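Local coordinates for protein Pro-Pro endopeptidase (Paenibacillus alvei, PDB 6FPC) that cuts peptide bonds between two prolines as a secreted zinc-dependent endoprotease, cleaving a cell-surface protein at PLP-PVP sites and so perhaps regulating bacterial adhesion, at residues 105-115 / 155-166. Numbering follows the deposited sequence.
With CD (cadmium ion), chain F.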
ATOM      1  N   SER A 105      -5.546   0.583  -6.939  1.00 26.28           N
ATOM      2  CA  SER A 105      -4.562   1.572  -6.471  1.00 25.62           C
ATOM      3  C   SER A 105      -3.702   2.032  -7.610  1.00 28.53           C
ATOM      4  O   SER A 105      -3.461   1.270  -8.563  1.00 27.51           O
ATOM      5  CB  SER A 105      -3.603   0.969  -5.443  1.00 29.73           C
ATOM      6  OG  SER A 105      -4.303   0.436  -4.343  1.00 44.73           O
ATOM      7  N   LEU A 106      -3.107   3.225  -7.439  1.00 25.60           N
ATOM      8  CA  LEU A 106      -2.135   3.793  -8.366  1.00 26.31           C
ATOM      9  C   LEU A 106      -0.891   2.881  -8.410  1.00 27.66           C
ATOM     10  O   LEU A 106      -0.306   2.675  -9.480  1.00 26.30           O
ATOM     11  CB  LEU A 106      -1.749   5.197  -7.858  1.00 26.94           C
ATOM     12  CG  LEU A 106      -0.568   5.897  -8.543  1.00 32.37           C
ATOM     13  CD1 LEU A 106      -0.866   6.161 -10.022  1.00 32.67           C
ATOM     14  CD2 LEU A 106      -0.250   7.218  -7.832  1.00 34.36           C
ATOM     15  N   ASN A 107      -0.525   2.300  -7.261  1.00 24.34           N
ATOM     16  CA  ASN A 107       0.647   1.449  -7.171  1.00 24.81           C
ATOM     17  C   ASN A 107       0.513   0.527  -5.979  1.00 25.54           C
ATOM     18  O   ASN A 107       0.550   0.975  -4.831  1.00 22.06           O
ATOM     19  CB  ASN A 107       1.931   2.263  -7.073  1.00 23.92           C
ATOM     20  CG  ASN A 107       3.147   1.362  -6.994  1.00 25.76           C
ATOM     21  OD1 ASN A 107       3.648   1.070  -5.913  1.00 29.20           O
ATOM     22  ND2 ASN A 107       3.610   0.861  -8.123  1.00 25.05           N
ATOM     23  N   LEU A 108       0.398  -0.760  -6.263  1.00 23.88           N
ATOM     24  CA  LEU A 108       0.148  -1.752  -5.229  1.00 24.74           C
ATOM     25  C   LEU A 108       1.198  -1.774  -4.110  1.00 27.02           C
ATOM     26  O   LEU A 108       0.818  -1.677  -2.937  1.00 26.50           O
ATOM     27  CB  LEU A 108      -0.050  -3.144  -5.837  1.00 24.98           C
ATOM     28  CG  LEU A 108      -0.515  -4.247  -4.883  1.00 29.04           C
ATOM     29  CD1 LEU A 108      -1.879  -3.902  -4.239  1.00 28.61           C
ATOM     30  CD2 LEU A 108      -0.625  -5.556  -5.634  1.00 30.72           C
ATOM     31  N   GLU A 109       2.486  -1.876  -4.450  1.00 24.79           N
ATOM     32  CA  GLU A 109       3.540  -1.974  -3.427  1.00 24.16           C
ATOM     33  C   GLU A 109       3.644  -0.734  -2.553  1.00 26.17           C
ATOM     34  O   GLU A 109       3.806  -0.888  -1.341  1.00 26.43           O
ATOM     35  CB  GLU A 109       4.921  -2.376  -4.002  1.00 25.92           C
ATOM     36  CG  GLU A 109       5.512  -1.429  -5.043  1.00 30.82           C
ATOM     37  CD  GLU A 109       5.089  -1.677  -6.483  1.00 41.22           C
ATOM     38  OE1 GLU A 109       4.069  -2.375  -6.693  1.00 31.31           O
ATOM     39  OE2 GLU A 109       5.751  -1.135  -7.402  1.00 31.28           O
ATOM     40  N   ILE A 110       3.472   0.479  -3.125  1.00 22.85           N
ATOM     41  CA  ILE A 110       3.529   1.685  -2.282  1.00 22.41           C
ATOM     42  C   ILE A 110       2.321   1.722  -1.352  1.00 26.99           C
ATOM     43  O   ILE A 110       2.492   1.931  -0.141  1.00 27.07           O
ATOM     44  CB  ILE A 110       3.701   2.995  -3.091  1.00 26.34           C
ATOM     45  CG1 ILE A 110       5.117   3.051  -3.700  1.00 27.85           C
ATOM     46  CG2 ILE A 110       3.440   4.231  -2.212  1.00 27.98           C
ATOM     47  CD1 ILE A 110       5.240   4.080  -4.886  1.00 30.49           C
ATOM     48  N   HIS A 111       1.111   1.484  -1.920  1.00 23.70           N
ATOM     49  CA  HIS A 111      -0.161   1.478  -1.181  1.00 23.85           C
ATOM     50  C   HIS A 111      -0.094   0.533   0.038  1.00 25.97           C
ATOM     51  O   HIS A 111      -0.354   0.950   1.172  1.00 24.39           O
ATOM     52  CB  HIS A 111      -1.331   1.078  -2.112  1.00 23.79           C
ATOM     53  CG  HIS A 111      -2.655   1.011  -1.409  1.00 25.66           C
ATOM     54  ND1 HIS A 111      -3.532   2.074  -1.424  1.00 26.75           N
ATOM     55  CD2 HIS A 111      -3.195   0.010  -0.676  1.00 26.44           C
ATOM     56  CE1 HIS A 111      -4.593   1.681  -0.737  1.00 25.36           C
ATOM     57  NE2 HIS A 111      -4.439   0.445  -0.271  1.00 25.70           N
ATOM     58  N   GLU A 112       0.276  -0.731  -0.197  1.00 22.02           N
ATOM     59  CA  GLU A 112       0.342  -1.727   0.879  1.00 21.50           C
ATOM     60  C   GLU A 112       1.443  -1.417   1.895  1.00 24.60           C
ATOM     61  O   GLU A 112       1.211  -1.593   3.087  1.00 22.82           O
ATOM     62  CB  GLU A 112       0.434  -3.160   0.323  1.00 22.22           C
ATOM     63  CG  GLU A 112      -0.839  -3.586  -0.428  1.00 20.75           C
ATOM     64  CD  GLU A 112      -2.110  -3.657   0.414  1.00 39.98           C
ATOM     65  OE1 GLU A 112      -3.209  -3.548  -0.174  1.00 32.29           O
ATOM     66  OE2 GLU A 112      -2.014  -3.814   1.656  1.00 30.74           O
ATOM     67  N   THR A 113       2.590  -0.889   1.451  1.00 22.85           N
ATOM     68  CA  THR A 113       3.657  -0.529   2.387  1.00 23.47           C
ATOM     69  C   THR A 113       3.194   0.609   3.297  1.00 26.97           C
ATOM     70  O   THR A 113       3.484   0.588   4.484  1.00 27.72           O
ATOM     71  CB  THR A 113       4.980  -0.214   1.655  1.00 26.79           C
ATOM     72  OG1 THR A 113       5.342  -1.347   0.872  1.00 26.71           O
ATOM     73  CG2 THR A 113       6.142   0.098   2.627  1.00 24.53           C
ATOM     74  N   LEU A 114       2.443   1.577   2.758  1.00 25.32           N
ATOM     75  CA  LEU A 114       1.988   2.744   3.525  1.00 24.62           C
ATOM     76  C   LEU A 114       1.007   2.364   4.633  1.00 25.75           C
ATOM     77  O   LEU A 114       0.974   3.048   5.654  1.00 23.84           O
ATOM     78  CB  LEU A 114       1.462   3.864   2.591  1.00 24.44           C
ATOM     79  CG  LEU A 114       2.477   4.989   2.228  1.00 30.33           C
ATOM     80  CD1 LEU A 114       2.775   5.880   3.418  1.00 29.31           C
ATOM     81  CD2 LEU A 114       3.793   4.460   1.703  1.00 33.72           C
ATOM     82  N   HIS A 115       0.275   1.219   4.488  1.00 23.64           N
ATOM     83  CA  HIS A 115      -0.558   0.715   5.577  1.00 22.62           C
ATOM     84  C   HIS A 115       0.349   0.330   6.767  1.00 25.80           C
ATOM     85  O   HIS A 115       0.044   0.700   7.903  1.00 25.32           O
ATOM     86  CB  HIS A 115      -1.420  -0.494   5.159  1.00 22.18           C
ATOM     87  CG  HIS A 115      -2.672  -0.141   4.401  1.00 24.77           C
ATOM     88  ND1 HIS A 115      -3.617   0.731   4.924  1.00 25.27           N
ATOM     89  CD2 HIS A 115      -3.128  -0.630   3.224  1.00 25.77           C
ATOM     90  CE1 HIS A 115      -4.600   0.774   4.034  1.00 24.77           C
ATOM     91  NE2 HIS A 115      -4.354  -0.027   2.992  1.00 24.98           N
ATOM     92  N   GLU A 155      -7.520   3.779   4.331  1.00 20.15           N
ATOM     93  CA  GLU A 155      -7.427   3.618   2.886  1.00 19.05           C
ATOM     94  C   GLU A 155      -7.101   4.961   2.214  1.00 22.11           C
ATOM     95  O   GLU A 155      -6.218   5.030   1.333  1.00 21.45           O
ATOM     96  CB  GLU A 155      -8.703   2.913   2.363  1.00 19.11           C
ATOM     97  CG  GLU A 155      -8.836   1.500   2.958  1.00 19.78           C
ATOM     98  CD  GLU A 155      -7.748   0.527   2.505  1.00 21.81           C
ATOM     99  OE1 GLU A 155      -7.709  -0.608   3.031  1.00 21.36           O
ATOM    100  OE2 GLU A 155      -6.977   0.871   1.580  1.00 23.73           O
ATOM    101  N   TYR A 156      -7.743   6.041   2.685  1.00 20.63           N
ATOM    102  CA  TYR A 156      -7.465   7.379   2.157  1.00 20.71           C
ATOM    103  C   TYR A 156      -6.010   7.750   2.454  1.00 24.48           C
ATOM    104  O   TYR A 156      -5.314   8.244   1.562  1.00 24.62           O
ATOM    105  CB  TYR A 156      -8.430   8.419   2.740  1.00 20.98           C
ATOM    106  CG  TYR A 156      -8.278   9.778   2.089  1.00 23.22           C
ATOM    107  CD1 TYR A 156      -8.378   9.927   0.705  1.00 24.88           C
ATOM    108  CD2 TYR A 156      -7.945  10.902   2.844  1.00 24.73           C
ATOM    109  CE1 TYR A 156      -8.181  11.158   0.093  1.00 26.64           C
ATOM    110  CE2 TYR A 156      -7.749  12.146   2.238  1.00 25.75           C
ATOM    111  CZ  TYR A 156      -7.887  12.270   0.865  1.00 30.65           C
ATOM    112  OH  TYR A 156      -7.727  13.486   0.256  1.00 30.73           O
ATOM    113  N   PHE A 157      -5.523   7.398   3.663  1.00 21.83           N
ATOM    114  CA  PHE A 157      -4.129   7.640   4.025  1.00 21.95           C
ATOM    115  C   PHE A 157      -3.204   6.938   3.033  1.00 24.99           C
ATOM    116  O   PHE A 157      -2.383   7.583   2.398  1.00 22.72           O
ATOM    117  CB  PHE A 157      -3.802   7.199   5.475  1.00 23.28           C
ATOM    118  CG  PHE A 157      -2.335   7.421   5.772  1.00 24.09           C
ATOM    119  CD1 PHE A 157      -1.865   8.684   6.127  1.00 26.43           C
ATOM    120  CD2 PHE A 157      -1.405   6.392   5.592  1.00 24.28           C
ATOM    121  CE1 PHE A 157      -0.506   8.907   6.355  1.00 27.36           C
ATOM    122  CE2 PHE A 157      -0.033   6.628   5.793  1.00 28.51           C
ATOM    123  CZ  PHE A 157       0.402   7.883   6.177  1.00 27.18           C
ATOM    124  N   ALA A 158      -3.361   5.622   2.866  1.00 22.87           N
ATOM    125  CA  ALA A 158      -2.497   4.838   1.980  1.00 22.67           C
ATOM    126  C   ALA A 158      -2.549   5.305   0.502  1.00 26.30           C
ATOM    127  O   ALA A 158      -1.513   5.393  -0.162  1.00 25.82           O
ATOM    128  CB  ALA A 158      -2.847   3.366   2.087  1.00 22.51           C
ATOM    129  N   GLU A 159      -3.747   5.600  -0.005  1.00 20.21           N
ATOM    130  CA  GLU A 159      -3.878   5.994  -1.398  1.00 21.39           C
ATOM    131  C   GLU A 159      -3.395   7.445  -1.655  1.00 26.77           C
ATOM    132  O   GLU A 159      -2.678   7.688  -2.636  1.00 26.24           O
ATOM    133  CB  GLU A 159      -5.314   5.775  -1.877  1.00 21.95           C
ATOM    134  CG  GLU A 159      -5.445   5.706  -3.401  1.00 25.64           C
ATOM    135  CD  GLU A 159      -4.511   4.765  -4.156  1.00 37.48           C
ATOM    136  OE1 GLU A 159      -4.094   3.727  -3.597  1.00 25.95           O
ATOM    137  OE2 GLU A 159      -4.192   5.073  -5.322  1.00 34.52           O
ATOM    138  N   ALA A 160      -3.790   8.395  -0.782  1.00 24.15           N
ATOM    139  CA  ALA A 160      -3.356   9.805  -0.882  1.00 25.44           C
ATOM    140  C   ALA A 160      -1.823   9.922  -0.678  1.00 29.33           C
ATOM    141  O   ALA A 160      -1.199  10.719  -1.383  1.00 30.73           O
ATOM    142  CB  ALA A 160      -4.086  10.673   0.122  1.00 26.97           C
ATOM    143  N   ALA A 161      -1.210   9.082   0.220  1.00 24.76           N
ATOM    144  CA  ALA A 161       0.257   9.070   0.393  1.00 25.30           C
ATOM    145  C   ALA A 161       0.912   8.505  -0.895  1.00 28.43           C
ATOM    146  O   ALA A 161       1.974   8.992  -1.314  1.00 28.58           O
ATOM    147  CB  ALA A 161       0.663   8.244   1.602  1.00 24.89           C
ATOM    148  N   SER A 162       0.255   7.522  -1.536  1.00 24.34           N
ATOM    149  CA  SER A 162       0.716   6.958  -2.815  1.00 24.72           C
ATOM    150  C   SER A 162       0.729   8.074  -3.881  1.00 30.44           C
ATOM    151  O   SER A 162       1.761   8.232  -4.543  1.00 30.92           O
ATOM    152  CB  SER A 162      -0.165   5.804  -3.280  1.00 25.82           C
ATOM    153  OG  SER A 162      -0.013   4.700  -2.403  1.00 30.37           O
ATOM    154  N   LEU A 163      -0.378   8.876  -4.007  1.00 26.85           N
ATOM    155  CA  LEU A 163      -0.403  10.006  -4.967  1.00 27.65           C
ATOM    156  C   LEU A 163       0.776  10.971  -4.702  1.00 30.71           C
ATOM    157  O   LEU A 163       1.444  11.414  -5.634  1.00 30.05           O
ATOM    158  CB  LEU A 163      -1.727  10.787  -4.914  1.00 28.59           C
ATOM    159  CG  LEU A 163      -2.995  10.093  -5.457  1.00 34.22           C
ATOM    160  CD1 LEU A 163      -4.245  10.890  -5.097  1.00 33.88           C
ATOM    161  CD2 LEU A 163      -2.954   9.956  -6.967  1.00 37.80           C
ATOM    162  N   TYR A 164       1.046  11.253  -3.415  1.00 26.71           N
ATOM    163  CA  TYR A 164       2.115  12.155  -2.995  1.00 27.07           C
ATOM    164  C   TYR A 164       3.515  11.667  -3.360  1.00 33.01           C
ATOM    165  O   TYR A 164       4.360  12.466  -3.772  1.00 34.05           O
ATOM    166  CB  TYR A 164       2.030  12.444  -1.476  1.00 26.98           C
ATOM    167  CG  TYR A 164       3.021  13.504  -1.052  1.00 30.16           C
ATOM    168  CD1 TYR A 164       4.295  13.157  -0.594  1.00 33.16           C
ATOM    169  CD2 TYR A 164       2.728  14.853  -1.197  1.00 31.08           C
ATOM    170  CE1 TYR A 164       5.254  14.133  -0.316  1.00 35.18           C
ATOM    171  CE2 TYR A 164       3.677  15.837  -0.913  1.00 32.95           C
ATOM    172  CZ  TYR A 164       4.930  15.472  -0.451  1.00 39.83           C
ATOM    173  OH  TYR A 164       5.863  16.441  -0.186  1.00 41.75           O
ATOM    174  N   LEU A 165       3.773  10.369  -3.158  1.00 29.57           N
ATOM    175  CA  LEU A 165       5.094   9.776  -3.330  1.00 29.44           C
ATOM    176  C   LEU A 165       5.432   9.228  -4.726  1.00 33.32           C
ATOM    177  O   LEU A 165       6.605   9.268  -5.094  1.00 32.97           O
ATOM    178  CB  LEU A 165       5.279   8.668  -2.270  1.00 29.32           C
ATOM    179  CG  LEU A 165       5.307   9.128  -0.784  1.00 33.47           C
ATOM    180  CD1 LEU A 165       5.138   7.967   0.166  1.00 33.48           C
ATOM    181  CD2 LEU A 165       6.579   9.894  -0.441  1.00 36.26           C
ATOM    182  N   TYR A 166       4.442   8.715  -5.488  1.00 32.15           N
ATOM    183  CA  TYR A 166       4.645   8.033  -6.780  1.00 32.70           C
ATOM    184  C   TYR A 166       5.393   8.860  -7.845  1.00 36.83           C
ATOM    185  O   TYR A 166       6.405   8.383  -8.386  1.00 36.87           O
ATOM    186  CB  TYR A 166       3.300   7.504  -7.339  1.00 33.83           C
ATOM    187  CG  TYR A 166       3.416   6.668  -8.598  1.00 38.13           C
ATOM    188  CD1 TYR A 166       3.822   5.336  -8.541  1.00 39.57           C
ATOM    189  CD2 TYR A 166       3.094   7.200  -9.845  1.00 40.68           C
ATOM    190  CE1 TYR A 166       3.909   4.557  -9.694  1.00 42.48           C
ATOM    191  CE2 TYR A 166       3.163   6.423 -11.005  1.00 42.51           C
ATOM    192  CZ  TYR A 166       3.559   5.098 -10.921  1.00 51.28           C
ATOM    193  OH  TYR A 166       3.645   4.330 -12.057  1.00 56.36           O
TER
HETATM  194 CD    CD F 302      -5.633  -0.583   1.274  0.51 25.83          CD
HETATM  195  O   HOH W   1      -5.653  -2.633   1.240  1.00 29.57           O
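The methyl of A158 lies over a face of two imidazoles at once: its CB is 3.9 Å from the centroid of the H111 ring and 3.8 Å from that of the H115 ring, both CH-pi contacts nearly along the ring normal. S105 OG, from the same segment, lies over the rim of the opposite face of H111, and E155 OE2 stands at the edge of both rings. The E155 carboxylate is nearly coplanar with H111 (15°) but steeply turned from H115 (77°). Cadmium brings the three groups together: H111 NE2 and H115 NE2 each bind it at 2.2 Å, while E155 binds unevenly, OE2 at 2.0 Å and OE1 at 2.7 Å. Water 1 is a further ligand and donates to E112 OE1, the predicted proton acceptor; Y148 completes the site, which also binds the catalytic zinc. This is the HExxH arrangement of the M34 metallopeptidases, with the third protein ligand, E155, supplied by a second helix crossing the first at 131°. H111 turns its CG anti to the backbone N, directing ND1 at E159 OE1, 2.8 Å away and tilted from the ring plane; that bent second-shell bond, together with the metal bond at NE2, should limit the ring's rotation and may make NE2 a stronger donor to the metal. The other oxygen, E159 OE2, takes the L106 N-H on its syn side at 3.0 Å. Farther along, L106 CG sits over the Y166 ring face, with I110 CD1 at its edge. Toward the end of 105-115, L114 fits as a knob among F157, A158, A161 and L165.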